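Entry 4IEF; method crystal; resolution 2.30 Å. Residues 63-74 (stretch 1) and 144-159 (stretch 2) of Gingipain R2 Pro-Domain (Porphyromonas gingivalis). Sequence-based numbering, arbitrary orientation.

Stretch 1, residues 63-74: TPILPILSRSLA
Stretch 2, residues 144-159: VRGQVVNFAPLQYNPV

Leu 69 to Ala 74 pair antiparallel with Gly 146 to Phe 151, in the strand 144-151 of the same chain. The strand axes approach to 4.5 Å, and their N-to-C directions differ by 151°. The two stretches bury 935 Å² between them, both sides summed.

The register pairs Leu 69 with Phe 151, Ser 70 with Asn 150, Arg 71 with Val 149, Ser 72 with Val 148, Leu 73 with Gln 147 and Ala 74 with Gly 146. Wide and narrow pairs alternate. Leu 69 N gives a hydrogen bond to Phe 151 O at 3.0 Å, and Phe 151 N returns one to Leu 69 O at 2.8 Å. Arg 71 N to Val 149 O is 3.1 Å; Val 149 N to Arg 71 O is 2.8 Å. Leu 73 N to Gln 147 O and Gln 147 N to Leu 73 O are both 2.9 Å. Leu 69 CA to Phe 151 CA, a wide pair, is 5.2 Å; Ser 72 CA to Val 148 CA, a narrow one, is 4.3 Å. At the narrow pairs the CA atoms also approach carbonyls, as in Ser 70 CA to Val 149 O at 3.4 Å. Phi and psi are extended along both paired segments: -120/127 at Leu 69, -76/116 at Ala 74, -98/131 at Val 149.

One face carries Leu 69, Arg 71, Leu 73, Gln 147, Val 149 and Phe 151. Leu 69 (chi1 t, chi2 144°) brings CD2 to 4.2 Å from CD1 of Phe 151 (chi1 m, chi2 96°). Leu 73 (m, t) reaches diagonally, with CD1 3.9 Å from CG1 of Val 149 (p). Arg 71 (m, m, t, chi4 93°) keeps its CB 4.4 Å from that same Val 149 CG1, while its guanidinium bonds elsewhere in the structure.

The other face carries Ser 70, Ser 72, Ala 74, Val 148 and Asn 150. Ser 70 (m) donates from OG to Asn 150 OD1 (chi1 m) at 2.8 Å. Val 148 (t) fills the space beside the small serines, and its methyls divide between them: CG1 lies 3.7 Å from Ser 70 CB, CG2 3.4 Å from Ser 72 OG (m). Gly 146 has no side chain, and its CA sits 3.2 Å from Leu 73 O. Beyond it, Ala 74 CB touches Val 144 CG1 (t) at 3.8 Å.

Before the paired segment, the first stretch bends through prolines. Pro 153, at -83/3, turns the second into the strand 154-157. Ile 68 (p, t) sets CG2 4.0 Å from Ala 152 CB and CD1 3.9 Å from Asn 150 CB. Pro 67 CD packs at 3.7 Å on CD1 of Leu 154 (m, t). Water 1 bridges the two stretches here: it lies 2.8 Å from Pro 67 O and accepts from Leu 154 N at 2.9 Å.

Leu 66 (m, t; phi/psi -129/85) is the bump at this end. It and Leu 154 point toward the opposing stretch, each with 71 Å² covered. Leu 66 CD2 fills the gap between Leu 154 CB at 3.8 Å and Tyr 156 CB at 3.7 Å. Pro 64 CG then meets the edge of the Tyr 156 ring (chi1 t, chi2 71°), 3.6 Å from CD2, and lies 4.3 Å from Pro 158 CG.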

# COMPACT_ATOMS: atom_id res chain seq x y z
N THR A 63 -16.09 -12.43 23.18
CA THR A 63 -15.79 -13.85 22.94
C THR A 63 -14.29 -14.09 23.19
O THR A 63 -13.52 -13.12 23.13
CB THR A 63 -16.23 -14.30 21.52
OG1 THR A 63 -15.33 -13.79 20.53
CG2 THR A 63 -17.69 -13.96 21.19
N PRO A 64 -13.82 -15.33 23.46
CA PRO A 64 -12.39 -15.52 23.77
C PRO A 64 -11.43 -15.05 22.68
O PRO A 64 -11.71 -15.25 21.50
CB PRO A 64 -12.27 -17.03 24.01
CG PRO A 64 -13.65 -17.47 24.39
CD PRO A 64 -14.57 -16.60 23.60
N ILE A 65 -10.29 -14.42 23.08
CA ILE A 65 -9.24 -13.99 22.14
C ILE A 65 -8.55 -15.27 21.68
O ILE A 65 -7.84 -15.91 22.44
CB ILE A 65 -8.23 -12.97 22.74
CG1 ILE A 65 -8.94 -11.64 23.10
CG2 ILE A 65 -7.03 -12.72 21.77
CD1 ILE A 65 -8.15 -10.71 24.00
N LEU A 66 -8.87 -15.68 20.46
CA LEU A 66 -8.32 -16.90 19.89
C LEU A 66 -7.74 -16.56 18.52
O LEU A 66 -8.43 -16.68 17.50
CB LEU A 66 -9.38 -18.01 19.85
CG LEU A 66 -9.96 -18.40 21.23
CD1 LEU A 66 -11.32 -19.06 21.11
CD2 LEU A 66 -8.97 -19.24 22.06
N PRO A 67 -6.46 -16.08 18.50
CA PRO A 67 -5.83 -15.66 17.24
C PRO A 67 -5.83 -16.71 16.15
O PRO A 67 -5.76 -17.91 16.42
CB PRO A 67 -4.40 -15.31 17.65
CG PRO A 67 -4.50 -14.96 19.07
CD PRO A 67 -5.55 -15.86 19.64
N ILE A 68 -5.91 -16.24 14.90
CA ILE A 68 -5.92 -17.06 13.70
C ILE A 68 -4.71 -16.72 12.81
O ILE A 68 -4.10 -15.66 12.96
CB ILE A 68 -7.26 -16.91 12.91
CG1 ILE A 68 -7.43 -15.50 12.29
CG2 ILE A 68 -8.49 -17.35 13.76
CD1 ILE A 68 -8.28 -15.49 11.00
N LEU A 69 -4.39 -17.61 11.88
CA LEU A 69 -3.35 -17.39 10.89
C LEU A 69 -4.01 -17.49 9.52
O LEU A 69 -4.70 -18.47 9.24
CB LEU A 69 -2.18 -18.39 11.04
CG LEU A 69 -0.94 -18.06 10.22
CD1 LEU A 69 0.30 -18.42 10.98
CD2 LEU A 69 -0.97 -18.75 8.85
N SER A 70 -3.81 -16.46 8.69
CA SER A 70 -4.43 -16.39 7.37
C SER A 70 -3.39 -16.35 6.25
O SER A 70 -2.36 -15.70 6.38
CB SER A 70 -5.33 -15.17 7.27
OG SER A 70 -6.39 -15.23 8.21
N ARG A 71 -3.68 -17.09 5.16
CA ARG A 71 -2.84 -17.18 3.97
C ARG A 71 -3.70 -17.17 2.72
O ARG A 71 -4.77 -17.80 2.67
CB ARG A 71 -1.95 -18.44 4.00
CG ARG A 71 -0.75 -18.36 4.93
CD ARG A 71 0.25 -17.28 4.53
NE ARG A 71 1.36 -17.20 5.48
CZ ARG A 71 2.51 -17.86 5.35
NH1 ARG A 71 2.72 -18.64 4.30
NH2 ARG A 71 3.46 -17.74 6.28
N SER A 72 -3.22 -16.47 1.69
CA SER A 72 -3.91 -16.32 0.41
C SER A 72 -3.48 -17.39 -0.57
O SER A 72 -2.29 -17.73 -0.65
CB SER A 72 -3.67 -14.94 -0.17
OG SER A 72 -4.15 -13.93 0.70
N LEU A 73 -4.46 -17.91 -1.32
CA LEU A 73 -4.21 -18.93 -2.33
C LEU A 73 -4.84 -18.56 -3.66
O LEU A 73 -5.96 -18.03 -3.68
CB LEU A 73 -4.75 -20.30 -1.89
CG LEU A 73 -4.12 -20.98 -0.67
CD1 LEU A 73 -5.04 -22.07 -0.13
CD2 LEU A 73 -2.74 -21.56 -1.00
N ALA A 74 -4.13 -18.84 -4.76
CA ALA A 74 -4.65 -18.72 -6.11
C ALA A 74 -5.58 -19.94 -6.30
O ALA A 74 -5.12 -21.08 -6.15
CB ALA A 74 -3.51 -18.70 -7.13
N VAL A 144 -6.26 -13.14 -11.59
CA VAL A 144 -6.22 -14.33 -10.73
C VAL A 144 -7.33 -14.27 -9.66
O VAL A 144 -7.48 -13.27 -8.96
CB VAL A 144 -4.82 -14.54 -10.07
CG1 VAL A 144 -4.80 -15.79 -9.20
CG2 VAL A 144 -3.71 -14.62 -11.11
N ARG A 145 -8.11 -15.37 -9.55
CA ARG A 145 -9.15 -15.53 -8.54
C ARG A 145 -8.47 -16.11 -7.31
O ARG A 145 -7.80 -17.14 -7.41
CB ARG A 145 -10.33 -16.41 -9.03
CG ARG A 145 -11.54 -16.40 -8.07
CD ARG A 145 -12.77 -17.02 -8.70
NE ARG A 145 -13.88 -17.20 -7.75
CZ ARG A 145 -14.17 -18.33 -7.13
NH1 ARG A 145 -13.41 -19.41 -7.30
NH2 ARG A 145 -15.21 -18.40 -6.31
N GLY A 146 -8.57 -15.41 -6.20
CA GLY A 146 -7.95 -15.82 -4.95
C GLY A 146 -8.94 -16.08 -3.83
O GLY A 146 -10.10 -15.65 -3.89
N GLN A 147 -8.47 -16.79 -2.80
CA GLN A 147 -9.24 -17.10 -1.60
C GLN A 147 -8.29 -17.30 -0.42
O GLN A 147 -7.24 -17.93 -0.57
CB GLN A 147 -10.16 -18.31 -1.80
CG GLN A 147 -11.36 -18.28 -0.85
CD GLN A 147 -12.50 -19.18 -1.23
OE1 GLN A 147 -12.46 -19.91 -2.22
NE2 GLN A 147 -13.57 -19.15 -0.44
N VAL A 148 -8.66 -16.75 0.74
CA VAL A 148 -7.85 -16.83 1.95
C VAL A 148 -8.30 -18.01 2.82
O VAL A 148 -9.49 -18.14 3.11
CB VAL A 148 -7.86 -15.50 2.75
CG1 VAL A 148 -7.07 -15.61 4.06
CG2 VAL A 148 -7.32 -14.35 1.90
N VAL A 149 -7.34 -18.86 3.22
CA VAL A 149 -7.57 -19.98 4.13
C VAL A 149 -7.16 -19.52 5.55
O VAL A 149 -6.09 -18.91 5.72
CB VAL A 149 -6.91 -21.33 3.68
CG1 VAL A 149 -5.38 -21.24 3.62
CG2 VAL A 149 -7.36 -22.49 4.57
N ASN A 150 -8.02 -19.74 6.55
CA ASN A 150 -7.76 -19.36 7.94
C ASN A 150 -7.61 -20.57 8.84
O ASN A 150 -8.48 -21.45 8.86
CB ASN A 150 -8.88 -18.46 8.47
CG ASN A 150 -9.34 -17.43 7.48
OD1 ASN A 150 -8.58 -16.55 7.07
ND2 ASN A 150 -10.57 -17.58 6.98
N PHE A 151 -6.52 -20.60 9.60
CA PHE A 151 -6.27 -21.63 10.61
C PHE A 151 -6.64 -21.08 11.96
O PHE A 151 -6.20 -19.98 12.29
CB PHE A 151 -4.79 -22.06 10.61
CG PHE A 151 -4.29 -22.71 9.35
CD1 PHE A 151 -3.64 -21.96 8.37
CD2 PHE A 151 -4.45 -24.07 9.14
CE1 PHE A 151 -3.15 -22.57 7.21
CE2 PHE A 151 -3.96 -24.68 7.98
CZ PHE A 151 -3.31 -23.93 7.03
N ALA A 152 -7.47 -21.80 12.73
CA ALA A 152 -7.85 -21.41 14.09
C ALA A 152 -7.28 -22.48 15.04
O ALA A 152 -7.96 -23.45 15.37
CB ALA A 152 -9.37 -21.27 14.21
N PRO A 153 -5.98 -22.37 15.41
CA PRO A 153 -5.34 -23.42 16.22
C PRO A 153 -5.59 -23.32 17.72
O PRO A 153 -5.03 -24.12 18.49
CB PRO A 153 -3.86 -23.24 15.90
CG PRO A 153 -3.72 -21.78 15.68
CD PRO A 153 -5.00 -21.30 15.07
N LEU A 154 -6.39 -22.34 18.15
CA LEU A 154 -6.70 -22.16 19.56
C LEU A 154 -8.22 -22.26 19.75
O LEU A 154 -8.97 -21.39 19.31
CB LEU A 154 -6.12 -20.83 20.10
CG LEU A 154 -4.59 -20.68 20.03
CD1 LEU A 154 -4.18 -19.27 20.33
CD2 LEU A 154 -3.87 -21.64 20.98
N GLN A 155 -8.65 -23.38 20.34
CA GLN A 155 -10.05 -23.69 20.61
C GLN A 155 -10.26 -23.69 22.12
O GLN A 155 -9.53 -24.37 22.84
CB GLN A 155 -10.46 -25.03 19.96
CG GLN A 155 -10.21 -25.10 18.44
CD GLN A 155 -11.17 -24.28 17.59
OE1 GLN A 155 -12.37 -24.22 17.85
NE2 GLN A 155 -10.65 -23.68 16.52
N TYR A 156 -11.20 -22.88 22.61
CA TYR A 156 -11.40 -22.71 24.04
C TYR A 156 -12.85 -22.85 24.45
O TYR A 156 -13.73 -22.18 23.90
CB TYR A 156 -10.85 -21.33 24.48
CG TYR A 156 -11.03 -20.97 25.94
CD1 TYR A 156 -10.30 -21.60 26.93
CD2 TYR A 156 -11.88 -19.93 26.32
CE1 TYR A 156 -10.44 -21.25 28.27
CE2 TYR A 156 -12.03 -19.56 27.66
CZ TYR A 156 -11.30 -20.23 28.63
OH TYR A 156 -11.45 -19.86 29.95
N ASN A 157 -13.07 -23.72 25.45
CA ASN A 157 -14.36 -23.95 26.08
C ASN A 157 -14.38 -23.07 27.34
O ASN A 157 -13.59 -23.33 28.25
CB ASN A 157 -14.58 -25.44 26.38
CG ASN A 157 -15.99 -25.78 26.83
OD1 ASN A 157 -16.60 -25.11 27.68
ND2 ASN A 157 -16.53 -26.86 26.29
N PRO A 158 -15.22 -22.00 27.39
CA PRO A 158 -15.20 -21.10 28.56
C PRO A 158 -15.77 -21.69 29.85
O PRO A 158 -15.32 -21.30 30.93
CB PRO A 158 -16.06 -19.92 28.10
CG PRO A 158 -16.22 -20.06 26.63
CD PRO A 158 -16.17 -21.53 26.37
N VAL A 159 -16.73 -22.62 29.75
CA VAL A 159 -17.37 -23.26 30.90
C VAL A 159 -16.40 -24.27 31.58
O VAL A 159 -16.30 -24.27 32.81
CB VAL A 159 -18.72 -23.91 30.50
CG1 VAL A 159 -19.25 -24.87 31.57
CG2 VAL A 159 -19.76 -22.84 30.17
O HOH W 1 -7.55 -20.02 16.91